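Local coordinates for uncharacterized protein (Bacillus thuringiensis serovar kurstaki, PDB 4XE7) that is a ParM, a bacterial actin-like cytoskeletal protein, and probably assembles into nucleotide-dependent filaments that segregate plasmid DNA, at residues I24-F36 / A208-E220. Residues are numbered along the deposited sequence; the frame is centred on the assembly and turned at random.
Sequences ISFLNEKGNIESF and AILFDIVNGEIVE
Three hydrogen bonds join N215 and G216 to K30, G31 and N32. The side-chain amide of N215 gives ND2-H to K30 O, close to the amide plane, in a fairly straight bond of 2.9 Å. The same oxygen takes a CA-H...O contact from N215 CA. N215 N donates to N32 OD1, which it reaches from somewhat outside the carbonyl plane (29°). N32 CG stands beside its own backbone N, opposite the carbonyl carbon (chi1 -66°), and the N32 and N215 side chains run side by side, pointing the same way. The two amide planes are turned 52° apart. G216 N bonds to G31 O at 2.9 Å, nearly straight at its hydrogen but from above the carbonyl plane.

Both segments carry a beta hairpin, and these meet turn to turn. N28 to G31 form a type I turn, V214 to E217 a type I' turn. The contact ties the turn between strands 21-27 and 33-45 of the large mixed sheet to the small hairpin 211-220 that follows helix 205-210, in this actin-like fold.

N28 OD1 accepts N32 N, just past the type I turn, while N28 ND2 donates straight to E34 OE1. These bonds brace the loop that presents G31 and N32. One water accepts from I33 N and donates to I213 O, linking the two backbones.

I213 supplies the apolar part and packs against both L27 and I33, neighbours on the facing hairpin. L27 CD2 touches I213 CG2 at 3.6 Å, and I33 CG1 lies 3.9 Å from I213 CB. Each pair crosses at about a right angle. I33 CD1 also comes within 3.4 Å of D212 OD1. That carboxylate oxygen accepts I213 N and is salt-bridged to R405 of helix 402-418.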
loop_
_atom_site.group_PDB
_atom_site.type_symbol
_atom_site.label_atom_id
_atom_site.label_comp_id
_atom_site.label_asym_id
_atom_site.label_seq_id
_atom_site.Cartn_x
_atom_site.Cartn_y
_atom_site.Cartn_z
ATOM N N ILE A 24 7.209 1.132 -0.278
ATOM C CA ILE A 24 8.089 2.006 -1.038
ATOM C C ILE A 24 7.443 2.360 -2.367
ATOM O O ILE A 24 6.767 1.532 -2.983
ATOM C CB ILE A 24 9.468 1.347 -1.289
ATOM C CG1 ILE A 24 10.409 2.282 -2.046
ATOM C CG2 ILE A 24 9.320 0.058 -2.095
ATOM C CD1 ILE A 24 11.835 1.643 -2.281
ATOM N N SER A 25 7.640 3.599 -2.797
ATOM C CA SER A 25 7.377 3.990 -4.169
ATOM C C SER A 25 8.656 4.597 -4.744
ATOM O O SER A 25 9.261 5.459 -4.114
ATOM C CB SER A 25 6.216 4.987 -4.248
ATOM O OG SER A 25 4.979 4.349 -3.982
ATOM N N PHE A 26 9.090 4.156 -5.919
ATOM C CA PHE A 26 10.313 4.731 -6.480
ATOM C C PHE A 26 10.192 4.910 -7.977
ATOM O O PHE A 26 9.260 4.402 -8.602
ATOM C CB PHE A 26 11.534 3.858 -6.151
ATOM C CG PHE A 26 11.498 2.493 -6.784
ATOM C CD1 PHE A 26 12.236 2.217 -7.928
ATOM C CD2 PHE A 26 10.721 1.485 -6.237
ATOM C CE1 PHE A 26 12.208 0.949 -8.520
ATOM C CE2 PHE A 26 10.684 0.216 -6.828
ATOM C CZ PHE A 26 11.430 -0.044 -7.963
ATOM N N LEU A 27 11.127 5.646 -8.562
ATOM C CA LEU A 27 11.133 5.794 -10.009
ATOM C C LEU A 27 12.025 4.721 -10.615
ATOM O O LEU A 27 13.193 4.578 -10.251
ATOM C CB LEU A 27 11.589 7.192 -10.415
ATOM C CG LEU A 27 10.609 8.287 -9.971
ATOM C CD1 LEU A 27 11.125 9.680 -10.339
ATOM C CD2 LEU A 27 9.213 8.040 -10.596
ATOM N N ASN A 28 11.457 3.930 -11.520
ATOM C CA ASN A 28 12.214 2.832 -12.083
ATOM C C ASN A 28 12.985 3.340 -13.298
ATOM O O ASN A 28 13.132 4.555 -13.482
ATOM C CB ASN A 28 11.297 1.647 -12.421
ATOM C CG ASN A 28 10.204 2.002 -13.432
ATOM O OD1 ASN A 28 10.308 2.982 -14.176
ATOM N ND2 ASN A 28 9.152 1.179 -13.470
ATOM N N GLU A 29 13.494 2.443 -14.135
ATOM C CA GLU A 29 14.337 2.923 -15.230
ATOM C C GLU A 29 13.549 3.608 -16.355
ATOM O O GLU A 29 14.097 4.411 -17.101
ATOM C CB GLU A 29 15.184 1.781 -15.771
ATOM C CG GLU A 29 16.253 1.365 -14.771
ATOM C CD GLU A 29 17.017 0.150 -15.219
ATOM O OE1 GLU A 29 16.431 -0.956 -15.198
ATOM O OE2 GLU A 29 18.199 0.310 -15.593
ATOM N N LYS A 30 12.258 3.334 -16.473
ATOM C CA LYS A 30 11.475 4.058 -17.474
ATOM C C LYS A 30 10.937 5.371 -16.883
ATOM O O LYS A 30 10.167 6.074 -17.517
ATOM C CB LYS A 30 10.346 3.179 -18.008
ATOM C CG LYS A 30 10.827 1.785 -18.395
ATOM C CD LYS A 30 10.252 1.263 -19.696
ATOM C CE LYS A 30 9.112 0.298 -19.454
ATOM N NZ LYS A 30 7.982 0.984 -18.775
ATOM N N GLY A 31 11.365 5.696 -15.663
ATOM C CA GLY A 31 10.932 6.922 -14.999
ATOM C C GLY A 31 9.492 6.885 -14.513
ATOM O O GLY A 31 8.890 7.937 -14.251
ATOM N N ASN A 32 8.926 5.681 -14.409
ATOM C CA ASN A 32 7.583 5.515 -13.856
ATOM C C ASN A 32 7.643 5.182 -12.375
ATOM O O ASN A 32 8.674 4.694 -11.881
ATOM C CB ASN A 32 6.809 4.419 -14.590
ATOM C CG ASN A 32 6.523 4.775 -16.034
ATOM O OD1 ASN A 32 6.285 5.941 -16.364
ATOM N ND2 ASN A 32 6.534 3.768 -16.904
ATOM N N ILE A 33 6.540 5.433 -11.672
ATOM C CA ILE A 33 6.453 5.098 -10.251
ATOM C C ILE A 33 6.211 3.609 -10.094
ATOM O O ILE A 33 5.254 3.087 -10.641
ATOM C CB ILE A 33 5.323 5.885 -9.539
ATOM C CG1 ILE A 33 5.574 7.386 -9.699
ATOM C CG2 ILE A 33 5.240 5.487 -8.040
ATOM C CD1 ILE A 33 4.517 8.265 -9.099
ATOM N N GLU A 34 7.094 2.940 -9.358
ATOM C CA GLU A 34 6.973 1.516 -9.062
ATOM C C GLU A 34 6.855 1.320 -7.541
ATOM O O GLU A 34 7.582 1.944 -6.774
ATOM C CB GLU A 34 8.183 0.761 -9.632
ATOM C CG GLU A 34 8.071 -0.741 -9.602
ATOM C CD GLU A 34 9.040 -1.417 -10.569
ATOM O OE1 GLU A 34 9.175 -0.928 -11.709
ATOM O OE2 GLU A 34 9.685 -2.414 -10.183
ATOM N N SER A 35 5.927 0.477 -7.107
ATOM C CA SER A 35 5.661 0.309 -5.676
ATOM C C SER A 35 5.518 -1.141 -5.270
ATOM O O SER A 35 4.993 -1.975 -6.036
ATOM C CB SER A 35 4.386 1.044 -5.265
ATOM O OG SER A 35 4.498 2.429 -5.511
ATOM N N PHE A 36 5.991 -1.435 -4.060
ATOM C CA PHE A 36 5.690 -2.702 -3.401
ATOM C C PHE A 36 5.694 -2.521 -1.883
ATOM O O PHE A 36 6.089 -1.468 -1.360
ATOM C CB PHE A 36 6.672 -3.797 -3.824
ATOM C CG PHE A 36 8.115 -3.497 -3.504
ATOM C CD1 PHE A 36 8.936 -2.894 -4.448
ATOM C CD2 PHE A 36 8.653 -3.832 -2.263
ATOM C CE1 PHE A 36 10.267 -2.621 -4.161
ATOM C CE2 PHE A 36 9.994 -3.580 -1.970
ATOM C CZ PHE A 36 10.793 -2.955 -2.922
ATOM N N ALA A 208 -0.247 13.003 -3.883
ATOM C CA ALA A 208 -0.392 11.816 -4.732
ATOM C C ALA A 208 -1.737 11.809 -5.442
ATOM O O ALA A 208 -1.921 11.094 -6.423
ATOM C CB ALA A 208 -0.224 10.546 -3.929
ATOM N N ILE A 209 -2.676 12.603 -4.942
ATOM C CA ILE A 209 -3.947 12.764 -5.633
ATOM C C ILE A 209 -3.795 13.795 -6.744
ATOM O O ILE A 209 -4.317 13.613 -7.851
ATOM C CB ILE A 209 -5.050 13.149 -4.641
ATOM C CG1 ILE A 209 -5.361 11.923 -3.773
ATOM C CG2 ILE A 209 -6.294 13.644 -5.370
ATOM C CD1 ILE A 209 -5.978 12.245 -2.439
ATOM N N LEU A 210 -3.035 14.848 -6.465
ATOM C CA LEU A 210 -2.858 15.937 -7.427
ATOM C C LEU A 210 -1.842 15.639 -8.524
ATOM O O LEU A 210 -1.994 16.119 -9.642
ATOM C CB LEU A 210 -2.424 17.214 -6.711
ATOM C CG LEU A 210 -3.405 17.913 -5.771
ATOM C CD1 LEU A 210 -2.647 19.006 -5.044
ATOM C CD2 LEU A 210 -4.564 18.497 -6.549
ATOM N N PHE A 211 -0.791 14.881 -8.206
ATOM C CA PHE A 211 0.294 14.689 -9.174
ATOM C C PHE A 211 0.651 13.228 -9.402
ATOM O O PHE A 211 0.440 12.372 -8.534
ATOM C CB PHE A 211 1.534 15.473 -8.724
ATOM C CG PHE A 211 1.296 16.957 -8.621
ATOM C CD1 PHE A 211 1.381 17.765 -9.743
ATOM C CD2 PHE A 211 0.972 17.541 -7.412
ATOM C CE1 PHE A 211 1.155 19.134 -9.657
ATOM C CE2 PHE A 211 0.744 18.917 -7.321
ATOM C CZ PHE A 211 0.833 19.707 -8.444
ATOM N N ASP A 212 1.175 12.948 -10.590
ATOM C CA ASP A 212 1.715 11.629 -10.924
ATOM C C ASP A 212 3.095 11.861 -11.566
ATOM O O ASP A 212 3.421 12.994 -11.932
ATOM C CB ASP A 212 0.753 10.876 -11.862
ATOM C CG ASP A 212 1.083 9.392 -12.011
ATOM O OD1 ASP A 212 1.990 8.887 -11.322
ATOM O OD2 ASP A 212 0.400 8.713 -12.819
ATOM N N ILE A 213 3.917 10.818 -11.665
ATOM C CA ILE A 213 5.183 10.918 -12.386
ATOM C C ILE A 213 5.183 9.866 -13.489
ATOM O O ILE A 213 5.113 8.669 -13.216
ATOM C CB ILE A 213 6.406 10.713 -11.469
ATOM C CG1 ILE A 213 6.337 11.624 -10.239
ATOM C CG2 ILE A 213 7.714 10.928 -12.249
ATOM C CD1 ILE A 213 7.481 11.364 -9.225
ATOM N N VAL A 214 5.227 10.312 -14.736
ATOM C CA VAL A 214 5.156 9.381 -15.864
ATOM C C VAL A 214 6.336 9.607 -16.805
ATOM O O VAL A 214 6.481 10.675 -17.391
ATOM C CB VAL A 214 3.802 9.523 -16.628
ATOM C CG1 VAL A 214 3.693 8.519 -17.801
ATOM C CG2 VAL A 214 2.634 9.332 -15.657
ATOM N N ASN A 215 7.178 8.589 -16.934
ATOM C CA ASN A 215 8.362 8.660 -17.787
ATOM C C ASN A 215 9.190 9.895 -17.456
ATOM O O ASN A 215 9.507 10.683 -18.336
ATOM C CB ASN A 215 7.977 8.655 -19.281
ATOM C CG ASN A 215 7.307 7.350 -19.712
ATOM O OD1 ASN A 215 6.232 7.361 -20.289
ATOM N ND2 ASN A 215 7.946 6.226 -19.416
ATOM N N GLY A 216 9.511 10.067 -16.174
ATOM C CA GLY A 216 10.301 11.200 -15.722
ATOM C C GLY A 216 9.585 12.541 -15.580
ATOM O O GLY A 216 10.166 13.497 -15.075
ATOM N N GLU A 217 8.331 12.636 -16.009
ATOM C CA GLU A 217 7.647 13.931 -15.953
ATOM C C GLU A 217 6.600 14.003 -14.850
ATOM O O GLU A 217 5.758 13.122 -14.724
ATOM C CB GLU A 217 6.981 14.257 -17.297
ATOM C CG GLU A 217 7.955 14.448 -18.436
ATOM C CD GLU A 217 8.665 15.796 -18.413
ATOM O OE1 GLU A 217 8.257 16.691 -17.638
ATOM O OE2 GLU A 217 9.630 15.960 -19.191
ATOM N N ILE A 218 6.660 15.069 -14.056
ATOM C CA ILE A 218 5.555 15.409 -13.173
ATOM C C ILE A 218 4.382 15.914 -13.992
ATOM O O ILE A 218 4.511 16.881 -14.735
ATOM C CB ILE A 218 5.929 16.490 -12.156
ATOM C CG1 ILE A 218 7.020 15.971 -11.229
ATOM C CG2 ILE A 218 4.710 16.902 -11.369
ATOM C CD1 ILE A 218 7.553 17.024 -10.293
ATOM N N VAL A 219 3.243 15.251 -13.864
ATOM C CA VAL A 219 2.046 15.668 -14.579
ATOM C C VAL A 219 0.893 15.881 -13.598
ATOM O O VAL A 219 0.780 15.187 -12.573
ATOM C CB VAL A 219 1.634 14.641 -15.660
ATOM C CG1 VAL A 219 2.816 14.324 -16.570
ATOM C CG2 VAL A 219 1.094 13.372 -15.032
ATOM N N GLU A 220 0.048 16.857 -13.908
ATOM C CA GLU A 220 -1.096 17.170 -13.062
ATOM C C GLU A 220 -2.241 16.227 -13.367
ATOM O O GLU A 220 -2.781 16.230 -14.465
ATOM C CB GLU A 220 -1.537 18.625 -13.246
ATOM C CG GLU A 220 -0.517 19.635 -12.736
ATOM C CD GLU A 220 -0.985 21.068 -12.874
ATOM O OE1 GLU A 220 -1.219 21.512 -14.019
ATOM O OE2 GLU A 220 -1.126 21.747 -11.835
HETATM O O HOH W 1 4.238 6.163 -13.246
#